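Local coordinates for protein pectate lyase (Paenibacillus sp. 0602, PDB 5GT5) that cleaves polygalacturonate, and probably methylated pectins in an endo manner, by beta-elimination, with calcium as the likely cofactor, as a secreted polysaccharide lyase of family 1, at residues N124-N129 and G161-H166; G185-W190 and T264-V269. The protein carries 1 engineered substitution. All blocks are in the same frame, centred on the assembly; numbering follows the deposited sequence.

Interaction 1: residues N124-N129 and G161-H166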
# COMPACT_ATOMS: atom_id res chain seq x y z
N ASN A 124 4.76 -3.72 -4.12
CA ASN A 124 5.74 -4.61 -3.53
C ASN A 124 6.76 -5.11 -4.56
O ASN A 124 6.88 -6.31 -4.86
CB ASN A 124 5.01 -5.75 -2.81
CG ASN A 124 4.22 -5.23 -1.65
OD1 ASN A 124 4.69 -4.38 -0.91
ND2 ASN A 124 2.96 -5.65 -1.56
N VAL A 125 7.50 -4.16 -5.09
CA VAL A 125 8.55 -4.41 -6.08
C VAL A 125 9.91 -4.21 -5.43
O VAL A 125 10.11 -3.19 -4.74
CB VAL A 125 8.39 -3.46 -7.29
CG1 VAL A 125 9.58 -3.63 -8.27
CG2 VAL A 125 7.03 -3.70 -8.00
N ILE A 126 10.81 -5.17 -5.64
CA ILE A 126 12.18 -5.09 -5.13
C ILE A 126 13.11 -5.17 -6.35
O ILE A 126 12.95 -6.05 -7.21
CB ILE A 126 12.48 -6.23 -4.14
CG1 ILE A 126 11.60 -6.08 -2.90
CG2 ILE A 126 13.99 -6.29 -3.83
CD1 ILE A 126 11.86 -7.16 -1.83
N ILE A 127 14.06 -4.24 -6.43
CA ILE A 127 15.06 -4.18 -7.51
C ILE A 127 16.43 -4.09 -6.85
O ILE A 127 16.73 -3.11 -6.15
CB ILE A 127 14.83 -2.99 -8.43
CG1 ILE A 127 13.44 -3.09 -9.07
CG2 ILE A 127 15.96 -2.91 -9.47
CD1 ILE A 127 12.98 -1.81 -9.79
N ARG A 128 17.27 -5.12 -7.03
CA ARG A 128 18.55 -5.16 -6.31
C ARG A 128 19.73 -5.64 -7.12
O ARG A 128 19.63 -6.52 -8.01
CB ARG A 128 18.44 -6.03 -5.04
CG ARG A 128 17.46 -5.46 -4.02
CD ARG A 128 17.33 -6.40 -2.83
NE ARG A 128 18.37 -6.19 -1.82
CZ ARG A 128 18.52 -6.96 -0.75
NH1 ARG A 128 17.75 -8.04 -0.59
NH2 ARG A 128 19.45 -6.66 0.16
N ASN A 129 20.90 -5.07 -6.77
CA ASN A 129 22.19 -5.52 -7.32
C ASN A 129 22.28 -5.43 -8.84
O ASN A 129 22.80 -6.36 -9.51
CB ASN A 129 22.55 -6.94 -6.84
CG ASN A 129 24.03 -7.15 -6.81
OD1 ASN A 129 24.79 -6.20 -6.58
ND2 ASN A 129 24.47 -8.37 -7.03
N GLY A 161 5.10 0.59 -2.38
CA GLY A 161 6.06 -0.39 -1.89
C GLY A 161 7.09 -0.75 -2.94
O GLY A 161 6.90 -1.67 -3.73
N VAL A 162 8.18 0.00 -2.97
CA VAL A 162 9.27 -0.21 -3.90
C VAL A 162 10.56 -0.09 -3.12
O VAL A 162 10.80 0.94 -2.50
CB VAL A 162 9.26 0.83 -5.04
CG1 VAL A 162 10.42 0.55 -6.00
CG2 VAL A 162 7.92 0.82 -5.81
N TRP A 163 11.40 -1.12 -3.20
CA TRP A 163 12.72 -1.11 -2.61
C TRP A 163 13.74 -1.23 -3.73
O TRP A 163 13.78 -2.25 -4.42
CB TRP A 163 12.86 -2.29 -1.63
CG TRP A 163 14.11 -2.26 -0.80
CD1 TRP A 163 14.83 -1.15 -0.46
CD2 TRP A 163 14.78 -3.39 -0.18
NE1 TRP A 163 15.90 -1.51 0.35
CE2 TRP A 163 15.90 -2.87 0.51
CE3 TRP A 163 14.56 -4.78 -0.17
CZ2 TRP A 163 16.78 -3.69 1.24
CZ3 TRP A 163 15.42 -5.58 0.55
CH2 TRP A 163 16.52 -5.05 1.24
N ILE A 164 14.57 -0.21 -3.90
CA ILE A 164 15.70 -0.23 -4.81
C ILE A 164 16.95 -0.25 -3.95
O ILE A 164 17.14 0.65 -3.13
CB ILE A 164 15.69 0.99 -5.71
CG1 ILE A 164 14.47 0.92 -6.65
CG2 ILE A 164 16.99 1.04 -6.56
CD1 ILE A 164 14.04 2.27 -7.24
N ASP A 165 17.79 -1.29 -4.09
CA ASP A 165 18.85 -1.47 -3.10
C ASP A 165 20.09 -2.11 -3.71
O ASP A 165 19.98 -2.98 -4.57
CB ASP A 165 18.31 -2.30 -1.91
CG ASP A 165 19.41 -2.78 -1.01
OD1 ASP A 165 19.96 -3.87 -1.30
OD2 ASP A 165 19.76 -2.08 -0.02
N HIS A 166 21.27 -1.65 -3.31
CA HIS A 166 22.52 -2.16 -3.89
C HIS A 166 22.54 -2.05 -5.42
O HIS A 166 23.01 -2.93 -6.14
CB HIS A 166 22.81 -3.59 -3.42
CG HIS A 166 23.39 -3.66 -2.04
ND1 HIS A 166 22.62 -3.87 -0.92
CD2 HIS A 166 24.67 -3.54 -1.63
CE1 HIS A 166 23.42 -3.89 0.15
NE2 HIS A 166 24.65 -3.66 -0.25
O HOH W 1 20.62 -4.19 1.58

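Interaction 2: residues G185-W190 and T264-V269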
# COMPACT_ATOMS: atom_id res chain seq x y z
N GLY A 185 5.72 4.57 -0.24
CA GLY A 185 6.37 3.39 0.28
C GLY A 185 7.67 3.04 -0.44
O GLY A 185 7.94 1.87 -0.71
N VAL A 186 8.48 4.04 -0.76
CA VAL A 186 9.71 3.82 -1.50
C VAL A 186 10.91 3.91 -0.56
O VAL A 186 10.99 4.84 0.24
CB VAL A 186 9.86 4.87 -2.61
CG1 VAL A 186 11.16 4.63 -3.42
CG2 VAL A 186 8.62 4.90 -3.50
N THR A 187 11.81 2.92 -0.65
CA THR A 187 13.11 3.01 -0.01
C THR A 187 14.17 2.79 -1.04
O THR A 187 14.12 1.81 -1.80
CB THR A 187 13.29 1.98 1.12
OG1 THR A 187 12.38 2.31 2.18
CG2 THR A 187 14.74 2.02 1.67
N ILE A 188 15.14 3.70 -1.08
CA ILE A 188 16.33 3.49 -1.88
C ILE A 188 17.56 3.43 -0.98
O ILE A 188 17.86 4.41 -0.28
CB ILE A 188 16.51 4.59 -2.96
CG1 ILE A 188 15.23 4.80 -3.80
CG2 ILE A 188 17.71 4.26 -3.85
CD1 ILE A 188 15.34 5.88 -4.92
N SER A 189 18.25 2.28 -0.97
CA SER A 189 19.33 2.09 0.01
C SER A 189 20.55 1.43 -0.58
O SER A 189 20.48 0.73 -1.61
CB SER A 189 18.85 1.31 1.23
OG SER A 189 18.38 0.01 0.88
N TRP A 190 21.69 1.69 0.05
CA TRP A 190 22.94 1.01 -0.29
C TRP A 190 23.28 1.13 -1.76
O TRP A 190 23.79 0.19 -2.37
CB TRP A 190 22.90 -0.48 0.17
CG TRP A 190 23.01 -0.58 1.65
CD1 TRP A 190 22.00 -0.82 2.55
CD2 TRP A 190 24.20 -0.37 2.43
NE1 TRP A 190 22.51 -0.79 3.84
CE2 TRP A 190 23.86 -0.53 3.78
CE3 TRP A 190 25.53 -0.13 2.10
CZ2 TRP A 190 24.79 -0.39 4.81
CZ3 TRP A 190 26.47 -0.00 3.13
CH2 TRP A 190 26.08 -0.13 4.46
N THR A 264 12.29 7.04 1.46
CA THR A 264 13.45 6.97 2.33
C THR A 264 14.67 6.73 1.49
O THR A 264 14.68 5.80 0.66
CB THR A 264 13.32 5.80 3.33
OG1 THR A 264 12.09 5.92 4.04
CG2 THR A 264 14.49 5.76 4.30
N LEU A 265 15.72 7.52 1.72
CA LEU A 265 17.05 7.32 1.10
C LEU A 265 18.05 7.04 2.21
O LEU A 265 18.12 7.82 3.17
CB LEU A 265 17.50 8.60 0.37
CG LEU A 265 16.50 9.22 -0.60
CD1 LEU A 265 17.03 10.53 -1.15
CD2 LEU A 265 16.17 8.25 -1.75
N HIS A 266 18.84 5.98 2.13
CA HIS A 266 19.84 5.77 3.18
C HIS A 266 21.01 4.93 2.73
O HIS A 266 20.86 4.03 1.88
CB HIS A 266 19.22 5.25 4.49
CG HIS A 266 18.89 3.80 4.50
ND1 HIS A 266 19.80 2.83 4.87
CD2 HIS A 266 17.73 3.14 4.24
CE1 HIS A 266 19.23 1.65 4.80
NE2 HIS A 266 17.96 1.81 4.42
N HIS A 267 22.19 5.24 3.29
CA HIS A 267 23.42 4.52 2.91
C HIS A 267 23.64 4.57 1.40
O HIS A 267 24.10 3.61 0.78
CB HIS A 267 23.44 3.09 3.49
CG HIS A 267 23.53 3.07 4.99
ND1 HIS A 267 22.41 3.15 5.81
CD2 HIS A 267 24.60 3.08 5.83
CE1 HIS A 267 22.79 3.21 7.07
NE2 HIS A 267 24.12 3.14 7.11
N ASN A 268 23.31 5.72 0.81
CA ASN A 268 23.58 5.96 -0.62
C ASN A 268 24.70 6.94 -0.78
O ASN A 268 24.88 7.83 0.06
CB ASN A 268 22.37 6.55 -1.35
CG ASN A 268 21.17 5.65 -1.35
OD1 ASN A 268 21.29 4.40 -1.28
ND2 ASN A 268 19.99 6.26 -1.43
N VAL A 269 25.45 6.78 -1.87
CA VAL A 269 26.47 7.77 -2.25
C VAL A 269 26.04 8.48 -3.52
O VAL A 269 25.74 7.83 -4.53
CB VAL A 269 27.85 7.09 -2.49
CG1 VAL A 269 28.90 8.10 -2.99
CG2 VAL A 269 28.33 6.40 -1.23
O HOH W 2 16.94 -0.64 3.55

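Interaction 1: residues N124-N129 and G161-H166
Val125 to Arg128 and Val162 to Asp165 pair as parallel strands on successive coils of the right-handed beta-helix that defines family 1 polysaccharide lyases. Their backbones run almost exactly alongside each other, with Val125 facing Val162 and Arg128 facing Asp165. Four hydrogen bonds join the strands, from Val125 N to Gly161 O through Asp165 N to Ile127 O, and Asn129 N continues them to Asp165 O. Val125, Val162, Ile127 and Ile164 line one face, where like branched side chains stack from coil to coil and Ile154 and Leu156 of another strand cover Ile164 and Val162.

The other face carries the polar work. Trp163 has CG anti to its backbone N (chi1 -171°), and the six-membered end of its indole leans toward the 124-129 strand. There Ile126 CD1 meets the ring edge, 4.0 Å from Trp163 CE3. The Arg128 chain bends at chi3 (85°) and brings the face of its guanidinium over the outer rim of the indole, Trp163 CH2 beneath its centre, Arg128 CZ 3.4 Å from Trp163 CH2, the two planes inclined by 32°. Side-on, Arg128 NE bonds Asp165 OD1 at 2.9 Å and Arg128 NH2 reaches the same oxygen at 3.2 Å. Both nitrogens approach from above the carboxylate plane, while His166 ND1 donates to Asp165 OD1 at 2.7 Å from the syn side.

Water 1 and Ser189 hold Asp165 OD2, and Tyr446 takes Arg128 NH1. With three donors on Asp165 OD1, this buried carboxylate is probably kept ionised, its charge balanced by the arginine.

Interaction 2: residues G185-W190 and T264-V269
Trp190 lies over His267 in an offset stack, the six-membered ring and the imidazole 4.7 Å apart between centroids with their planes at 14°. His267 CB sits squarely over that same six-membered ring, a CH-pi contact. A second CH-pi contact puts Ser189 CB over the face of the His266 imidazole, 3.6 Å from its centroid; chi1 of 78° places His266 CG between its backbone N and carbonyl carbon, turning the ring back across Ser189.

Among the hydrogen bonds, parallel strand pairing runs from Thr264 N to Val186 O, then Ile188 N to Thr264 O and His266 N to Ile188 O, and Trp190 N extends it to His266 O. Ile188 O has a second donor, Asn268 ND2 at 3.0 Å, which comes from above the carbonyl plane; Asn268 OD1 turns to Ser191 N. Water 2 bridges Ser189 OG and His266 NE2, and Ser189 OG also bonds Asp165 OD2.

On the face carrying Ile188 and Leu265, Leu265 CD2 packs 3.9 Å from Ile188 CB.

His266 ND1 and His267 ND1 are 2.8 Å apart and share one hydrogen bond. One imidazole must therefore offer a bare nitrogen there, and Asp414, bonded to His267 NE2, probably biases the tautomers.

Interactions 1 and 2 are neighbouring strand pairs along one beta-helix, their centres 10 Å apart and joined by strands 160-165 and 184-194. Thr187 N bonds Val162 O at 2.9 Å, carrying the backbone pairing onward. Ser189 links the two through its side chain: its OG lies 2.7 Å from Asp165 OD2 and also bonds Trp163 NE1, while the ring of His166 stacks on that of Trp190. The aliphatic side chains point into the coil's core, near the probable calcium site: those of Ile164 and Ile188 lie about 9 and 8 Å from that of Asp178, a likely ligand, and the side chain of Leu265 about 9 Å from that of Arg276, the probable active-site arginine.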